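Local coordinates for proteasome activator protein PA26 (Trypanosoma brucei, PDB 1YAR) that probably binds the ends of the 20S proteasome as an activator of the PA28 family, helping peptides enter its closed chamber, at residues O[27-39]-O[208-220]. Numbering follows the deposited sequence.
Sequences SFAVIEEWAAGTL and STMVRAVINAYLL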
ATOM      1  N   SER O  27      10.123  85.929  55.060  1.00 28.00           N
ATOM      2  CA  SER O  27       8.853  85.411  55.543  1.00 27.29           C
ATOM      3  C   SER O  27       9.060  84.528  56.763  1.00 27.13           C
ATOM      4  O   SER O  27       8.320  84.646  57.743  1.00 27.68           O
ATOM      5  CB  SER O  27       8.111  84.685  54.411  1.00 26.82           C
ATOM      6  OG  SER O  27       8.978  83.794  53.739  1.00 26.12           O
ATOM      7  N   PHE O  28      10.083  83.662  56.738  1.00 27.52           N
ATOM      8  CA  PHE O  28      10.414  82.839  57.911  1.00 28.03           C
ATOM      9  C   PHE O  28      10.677  83.689  59.153  1.00 28.01           C
ATOM     10  O   PHE O  28      10.235  83.352  60.244  1.00 28.02           O
ATOM     11  CB  PHE O  28      11.611  81.906  57.651  1.00 28.29           C
ATOM     12  CG  PHE O  28      11.931  80.991  58.805  1.00 29.81           C
ATOM     13  CD1 PHE O  28      10.977  80.096  59.297  1.00 29.45           C
ATOM     14  CD2 PHE O  28      13.196  81.012  59.398  1.00 31.89           C
ATOM     15  CE1 PHE O  28      11.250  79.246  60.376  1.00 30.86           C
ATOM     16  CE2 PHE O  28      13.501  80.155  60.476  1.00 32.93           C
ATOM     17  CZ  PHE O  28      12.521  79.261  60.969  1.00 32.87           C
ATOM     18  N   ALA O  29      11.384  84.801  58.981  1.00 27.72           N
ATOM     19  CA  ALA O  29      11.646  85.703  60.104  1.00 27.19           C
ATOM     20  C   ALA O  29      10.347  86.210  60.757  1.00 26.93           C
ATOM     21  O   ALA O  29      10.288  86.390  61.980  1.00 26.23           O
ATOM     22  CB  ALA O  29      12.513  86.877  59.646  1.00 27.64           C
ATOM     23  N   VAL O  30       9.320  86.460  59.940  1.00 25.57           N
ATOM     24  CA  VAL O  30       8.022  86.889  60.461  1.00 25.44           C
ATOM     25  C   VAL O  30       7.414  85.767  61.300  1.00 24.76           C
ATOM     26  O   VAL O  30       6.966  85.979  62.433  1.00 24.49           O
ATOM     27  CB  VAL O  30       7.049  87.318  59.312  1.00 25.28           C
ATOM     28  CG1 VAL O  30       5.621  87.492  59.842  1.00 24.50           C
ATOM     29  CG2 VAL O  30       7.518  88.621  58.646  1.00 26.79           C
ATOM     30  N   ILE O  31       7.408  84.565  60.737  1.00 24.97           N
ATOM     31  CA  ILE O  31       6.832  83.402  61.417  1.00 26.51           C
ATOM     32  C   ILE O  31       7.538  83.128  62.749  1.00 27.07           C
ATOM     33  O   ILE O  31       6.904  82.795  63.747  1.00 26.83           O
ATOM     34  CB  ILE O  31       6.857  82.150  60.491  1.00 26.03           C
ATOM     35  CG1 ILE O  31       5.972  82.360  59.242  1.00 27.26           C
ATOM     36  CG2 ILE O  31       6.463  80.883  61.274  1.00 26.57           C
ATOM     37  CD1 ILE O  31       4.433  82.464  59.540  1.00 28.51           C
ATOM     38  N   GLU O  32       8.862  83.284  62.767  1.00 28.04           N
ATOM     39  CA  GLU O  32       9.597  83.145  64.019  1.00 28.86           C
ATOM     40  C   GLU O  32       9.143  84.175  65.060  1.00 28.57           C
ATOM     41  O   GLU O  32       8.964  83.834  66.220  1.00 28.71           O
ATOM     42  CB  GLU O  32      11.086  83.300  63.788  1.00 29.05           C
ATOM     43  CG  GLU O  32      11.714  82.179  62.999  1.00 32.49           C
ATOM     44  CD  GLU O  32      13.224  82.321  62.955  1.00 39.19           C
ATOM     45  OE1 GLU O  32      13.728  83.299  62.330  1.00 40.88           O
ATOM     46  OE2 GLU O  32      13.893  81.453  63.552  1.00 40.99           O
ATOM     47  N   GLU O  33       8.979  85.420  64.629  1.00 28.87           N
ATOM     48  CA  GLU O  33       8.498  86.508  65.491  1.00 29.72           C
ATOM     49  C   GLU O  33       7.078  86.241  65.999  1.00 29.44           C
ATOM     50  O   GLU O  33       6.792  86.417  67.177  1.00 29.89           O
ATOM     51  CB  GLU O  33       8.587  87.856  64.752  1.00 30.47           C
ATOM     52  CG  GLU O  33       8.008  89.071  65.497  1.00 34.43           C
ATOM     53  CD  GLU O  33       8.591  89.300  66.880  1.00 41.10           C
ATOM     54  OE1 GLU O  33       9.750  88.883  67.148  1.00 43.05           O
ATOM     55  OE2 GLU O  33       7.875  89.899  67.720  1.00 43.33           O
ATOM     56  N   TRP O  34       6.202  85.768  65.110  1.00 28.58           N
ATOM     57  CA  TRP O  34       4.821  85.491  65.477  1.00 27.52           C
ATOM     58  C   TRP O  34       4.748  84.374  66.499  1.00 27.78           C
ATOM     59  O   TRP O  34       3.954  84.437  67.429  1.00 27.44           O
ATOM     60  CB  TRP O  34       3.992  85.125  64.232  1.00 26.74           C
ATOM     61  CG  TRP O  34       3.632  86.293  63.373  1.00 26.10           C
ATOM     62  CD1 TRP O  34       3.942  87.608  63.588  1.00 26.04           C
ATOM     63  CD2 TRP O  34       2.796  86.272  62.198  1.00 26.07           C
ATOM     64  NE1 TRP O  34       3.415  88.393  62.587  1.00 25.32           N
ATOM     65  CE2 TRP O  34       2.696  87.602  61.726  1.00 26.31           C
ATOM     66  CE3 TRP O  34       2.130  85.250  61.485  1.00 26.98           C
ATOM     67  CZ2 TRP O  34       1.955  87.952  60.574  1.00 25.20           C
ATOM     68  CZ3 TRP O  34       1.401  85.592  60.329  1.00 26.04           C
ATOM     69  CH2 TRP O  34       1.326  86.928  59.885  1.00 26.29           C
ATOM     70  N   ALA O  35       5.599  83.363  66.339  1.00 28.46           N
ATOM     71  CA  ALA O  35       5.558  82.196  67.211  1.00 29.05           C
ATOM     72  C   ALA O  35       5.981  82.524  68.630  1.00 29.66           C
ATOM     73  O   ALA O  35       5.612  81.817  69.567  1.00 30.51           O
ATOM     74  CB  ALA O  35       6.414  81.068  66.648  1.00 28.39           C
ATOM     75  N   ALA O  36       6.745  83.597  68.767  1.00 30.67           N
ATOM     76  CA  ALA O  36       7.362  83.957  70.038  1.00 31.46           C
ATOM     77  C   ALA O  36       6.763  85.248  70.597  1.00 31.02           C
ATOM     78  O   ALA O  36       5.716  85.213  71.271  1.00 30.90           O
ATOM     79  CB  ALA O  36       8.885  84.078  69.868  1.00 31.64           C
ATOM     80  N   GLY O  37       7.411  86.375  70.296  1.00 30.90           N
ATOM     81  CA  GLY O  37       7.024  87.681  70.838  1.00 30.22           C
ATOM     82  C   GLY O  37       5.607  88.152  70.534  1.00 29.75           C
ATOM     83  O   GLY O  37       4.971  88.783  71.373  1.00 29.13           O
ATOM     84  N   THR O  38       5.110  87.864  69.333  1.00 28.99           N
ATOM     85  CA  THR O  38       3.759  88.314  68.940  1.00 28.35           C
ATOM     86  C   THR O  38       2.679  87.699  69.819  1.00 27.73           C
ATOM     87  O   THR O  38       1.870  88.415  70.388  1.00 27.14           O
ATOM     88  CB  THR O  38       3.496  88.001  67.476  1.00 28.50           C
ATOM     89  OG1 THR O  38       4.441  88.725  66.679  1.00 28.63           O
ATOM     90  CG2 THR O  38       2.125  88.573  67.018  1.00 27.45           C
ATOM     91  N   LEU O  39       2.680  86.380  69.939  1.00 28.32           N
ATOM     92  CA  LEU O  39       1.698  85.695  70.788  1.00 29.16           C
ATOM     93  C   LEU O  39       1.798  86.102  72.260  1.00 30.35           C
ATOM     94  O   LEU O  39       0.774  86.229  72.960  1.00 29.95           O
ATOM     95  CB  LEU O  39       1.795  84.183  70.614  1.00 29.00           C
ATOM     96  CG  LEU O  39       1.306  83.720  69.225  1.00 27.70           C
ATOM     97  CD1 LEU O  39       1.795  82.312  68.929  1.00 28.81           C
ATOM     98  CD2 LEU O  39      -0.213  83.795  69.142  1.00 28.74           C
ATOM     99  N   SER O 208      -5.057  85.134  68.182  0.50 21.61           N
ATOM    100  CA  SER O 208      -4.049  84.131  68.522  0.50 22.18           C
ATOM    101  C   SER O 208      -4.311  82.811  67.781  0.50 22.20           C
ATOM    102  O   SER O 208      -3.375  82.152  67.324  0.50 21.56           O
ATOM    103  CB  SER O 208      -3.953  83.907  70.035  0.50 22.08           C
ATOM    104  OG  SER O 208      -5.076  83.201  70.541  0.50 23.67           O
ATOM    105  N   THR O 209      -5.585  82.445  67.652  1.00 21.90           N
ATOM    106  CA  THR O 209      -5.966  81.249  66.871  1.00 22.20           C
ATOM    107  C   THR O 209      -5.530  81.378  65.404  1.00 22.37           C
ATOM    108  O   THR O 209      -4.932  80.444  64.863  1.00 22.19           O
ATOM    109  CB  THR O 209      -7.478  81.026  66.952  1.00 22.69           C
ATOM    110  OG1 THR O 209      -7.829  80.817  68.320  1.00 24.30           O
ATOM    111  CG2 THR O 209      -7.865  79.718  66.233  1.00 22.13           C
ATOM    112  N   MET O 210      -5.829  82.517  64.781  0.50 22.53           N
ATOM    113  CA  MET O 210      -5.438  82.757  63.389  0.50 23.03           C
ATOM    114  C   MET O 210      -3.927  82.746  63.224  0.50 22.56           C
ATOM    115  O   MET O 210      -3.391  82.025  62.388  0.50 22.05           O
ATOM    116  CB  MET O 210      -6.004  84.072  62.866  0.50 23.63           C
ATOM    117  CG  MET O 210      -7.397  83.936  62.280  0.50 27.27           C
ATOM    118  SD  MET O 210      -7.587  83.179  60.630  0.50 32.32           S
ATOM    119  CE  MET O 210      -6.147  82.131  60.373  0.50 31.31           C
ATOM    120  N   VAL O 211      -3.239  83.527  64.055  1.00 22.03           N
ATOM    121  CA  VAL O 211      -1.781  83.550  64.029  1.00 21.51           C
ATOM    122  C   VAL O 211      -1.189  82.130  64.133  1.00 21.80           C
ATOM    123  O   VAL O 211      -0.349  81.738  63.305  1.00 22.45           O
ATOM    124  CB  VAL O 211      -1.206  84.566  65.075  1.00 21.97           C
ATOM    125  CG1 VAL O 211       0.329  84.433  65.180  1.00 21.58           C
ATOM    126  CG2 VAL O 211      -1.541  85.991  64.641  1.00 21.48           C
ATOM    127  N   ARG O 212      -1.654  81.340  65.096  1.00 21.82           N
ATOM    128  CA  ARG O 212      -1.180  79.959  65.244  1.00 23.15           C
ATOM    129  C   ARG O 212      -1.461  79.110  63.992  1.00 23.03           C
ATOM    130  O   ARG O 212      -0.600  78.334  63.552  1.00 23.33           O
ATOM    131  CB  ARG O 212      -1.772  79.305  66.490  1.00 22.88           C
ATOM    132  CG  ARG O 212      -1.270  79.934  67.789  1.00 23.43           C
ATOM    133  CD  ARG O 212      -1.703  79.231  69.060  1.00 25.62           C
ATOM    134  NE  ARG O 212      -0.814  79.622  70.159  1.00 27.66           N
ATOM    135  CZ  ARG O 212      -1.157  80.438  71.151  1.00 30.31           C
ATOM    136  NH1 ARG O 212      -2.402  80.926  71.231  1.00 26.93           N
ATOM    137  NH2 ARG O 212      -0.253  80.744  72.090  1.00 28.06           N
ATOM    138  N   ALA O 213      -2.657  79.273  63.419  1.00 22.33           N
ATOM    139  CA  ALA O 213      -3.042  78.557  62.191  1.00 21.56           C
ATOM    140  C   ALA O 213      -2.092  78.911  61.044  1.00 21.72           C
ATOM    141  O   ALA O 213      -1.720  78.037  60.266  1.00 21.80           O
ATOM    142  CB  ALA O 213      -4.497  78.905  61.795  1.00 21.26           C
ATOM    143  N   VAL O 214      -1.717  80.191  60.932  1.00 21.46           N
ATOM    144  CA  VAL O 214      -0.806  80.643  59.852  1.00 21.96           C
ATOM    145  C   VAL O 214       0.643  80.140  60.046  1.00 21.72           C
ATOM    146  O   VAL O 214       1.294  79.710  59.087  1.00 21.93           O
ATOM    147  CB  VAL O 214      -0.835  82.191  59.623  1.00 21.76           C
ATOM    148  CG1 VAL O 214       0.142  82.602  58.532  1.00 22.14           C
ATOM    149  CG2 VAL O 214      -2.248  82.676  59.204  1.00 23.48           C
ATOM    150  N   ILE O 215       1.130  80.157  61.279  1.00 22.31           N
ATOM    151  CA  ILE O 215       2.457  79.567  61.573  1.00 22.32           C
ATOM    152  C   ILE O 215       2.488  78.133  61.070  1.00 22.57           C
ATOM    153  O   ILE O 215       3.393  77.745  60.325  1.00 22.80           O
ATOM    154  CB  ILE O 215       2.754  79.606  63.077  1.00 22.48           C
ATOM    155  CG1 ILE O 215       2.886  81.063  63.548  1.00 21.88           C
ATOM    156  CG2 ILE O 215       4.041  78.783  63.410  1.00 22.72           C
ATOM    157  CD1 ILE O 215       2.642  81.218  65.042  1.00 21.05           C
ATOM    158  N   ASN O 216       1.476  77.351  61.464  1.00 21.95           N
ATOM    159  CA  ASN O 216       1.385  75.958  61.025  1.00 22.01           C
ATOM    160  C   ASN O 216       1.336  75.832  59.511  1.00 21.76           C
ATOM    161  O   ASN O 216       2.078  75.036  58.937  1.00 22.21           O
ATOM    162  CB  ASN O 216       0.203  75.238  61.696  1.00 21.37           C
ATOM    163  CG  ASN O 216       0.082  73.771  61.284  1.00 22.83           C
ATOM    164  OD1 ASN O 216       0.945  72.949  61.615  1.00 22.75           O
ATOM    165  ND2 ASN O 216      -1.027  73.429  60.612  1.00 21.53           N
ATOM    166  N   ALA O 217       0.467  76.608  58.867  1.00 22.21           N
ATOM    167  CA  ALA O 217       0.289  76.517  57.419  1.00 21.89           C
ATOM    168  C   ALA O 217       1.573  76.900  56.671  1.00 22.33           C
ATOM    169  O   ALA O 217       1.919  76.284  55.671  1.00 21.74           O
ATOM    170  CB  ALA O 217      -0.830  77.406  56.983  1.00 22.12           C
ATOM    171  N   TYR O 218       2.264  77.935  57.147  1.00 21.88           N
ATOM    172  CA  TYR O 218       3.492  78.358  56.461  1.00 23.05           C
ATOM    173  C   TYR O 218       4.557  77.276  56.578  1.00 22.71           C
ATOM    174  O   TYR O 218       5.189  76.902  55.588  1.00 23.36           O
ATOM    175  CB  TYR O 218       4.021  79.690  57.028  1.00 23.82           C
ATOM    176  CG  TYR O 218       5.297  80.139  56.350  1.00 24.45           C
ATOM    177  CD1 TYR O 218       5.255  80.953  55.214  1.00 26.65           C
ATOM    178  CD2 TYR O 218       6.544  79.700  56.811  1.00 26.99           C
ATOM    179  CE1 TYR O 218       6.437  81.350  54.565  1.00 25.48           C
ATOM    180  CE2 TYR O 218       7.727  80.078  56.167  1.00 26.67           C
ATOM    181  CZ  TYR O 218       7.662  80.913  55.068  1.00 25.93           C
ATOM    182  OH  TYR O 218       8.817  81.307  54.419  1.00 28.22           O
ATOM    183  N   LEU O 219       4.765  76.780  57.788  1.00 23.08           N
ATOM    184  CA  LEU O 219       5.874  75.863  58.053  1.00 23.75           C
ATOM    185  C   LEU O 219       5.646  74.504  57.399  1.00 24.17           C
ATOM    186  O   LEU O 219       6.600  73.833  57.015  1.00 23.45           O
ATOM    187  CB  LEU O 219       6.125  75.727  59.561  1.00 24.55           C
ATOM    188  CG  LEU O 219       6.629  77.005  60.259  1.00 25.26           C
ATOM    189  CD1 LEU O 219       6.608  76.813  61.748  1.00 26.01           C
ATOM    190  CD2 LEU O 219       8.038  77.374  59.811  1.00 26.84           C
ATOM    191  N   LEU O 220       4.381  74.108  57.232  1.00 23.40           N
ATOM    192  CA  LEU O 220       4.108  72.866  56.503  1.00 23.37           C
ATOM    193  C   LEU O 220       4.229  73.001  54.995  1.00 23.26           C
ATOM    194  O   LEU O 220       4.489  72.003  54.310  1.00 24.46           O
ATOM    195  CB  LEU O 220       2.715  72.323  56.832  1.00 23.05           C
ATOM    196  CG  LEU O 220       2.505  71.862  58.277  1.00 23.39           C
ATOM    197  CD1 LEU O 220       1.041  71.532  58.446  1.00 22.22           C
ATOM    198  CD2 LEU O 220       3.411  70.670  58.673  1.00 23.53           C
TER
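I31 and I215 show how two roughly antiparallel helices (147° between directions, axes 9.9 Å apart) interlock in a helical bundle by knobs-into-holes packing. I31 fits among V214, I215, Y218 and L219, and I215 answers by entering the hole formed by I31, W34, A35 and L39. The two isoleucines run alongside each other, pointing opposite ways, with CG2 of I31 3.9 Å from CG2 of I215. L39 is a third knob, buried among S208, V211, R212 and I215. CG1 of I31 lies over one face of the Y218 ring, 4.0 Å from the centroid and 28° off its normal, a CH-pi contact. W34 meets V214 at its ring edge, CZ3 to CG1 3.7 Å, while its CB packs on V211; its NE1 is hydrogen-bonded to OE1 of Q90 on helix 71-99, which satisfies this buried N-H.

With CG anti to the backbone N (chi1 179°), the Y218 ring extends toward helix 24-57. There its OH and the OG of S27 form a 2.6 Å hydrogen bond. E24 serves both hydroxyls, its O bonding to OG of S27 and its OE2 to the phenol.

Packing gives way to a partly exposed margin at R212, whose guanidinium has CD2 of L39 4.0 Å above its centre, and at F28, whose ring edge meets CD2 of L219. A second subunit reaches both ends of this margin: its R11 makes a cation-pi contact with F28, and its Y22 packs on R212.

Apolar interlocking, aliphatic and aromatic, thus holds the helices together, while the buried hydroxyls satisfy each other and E24 and probably help set the register at the S27 end.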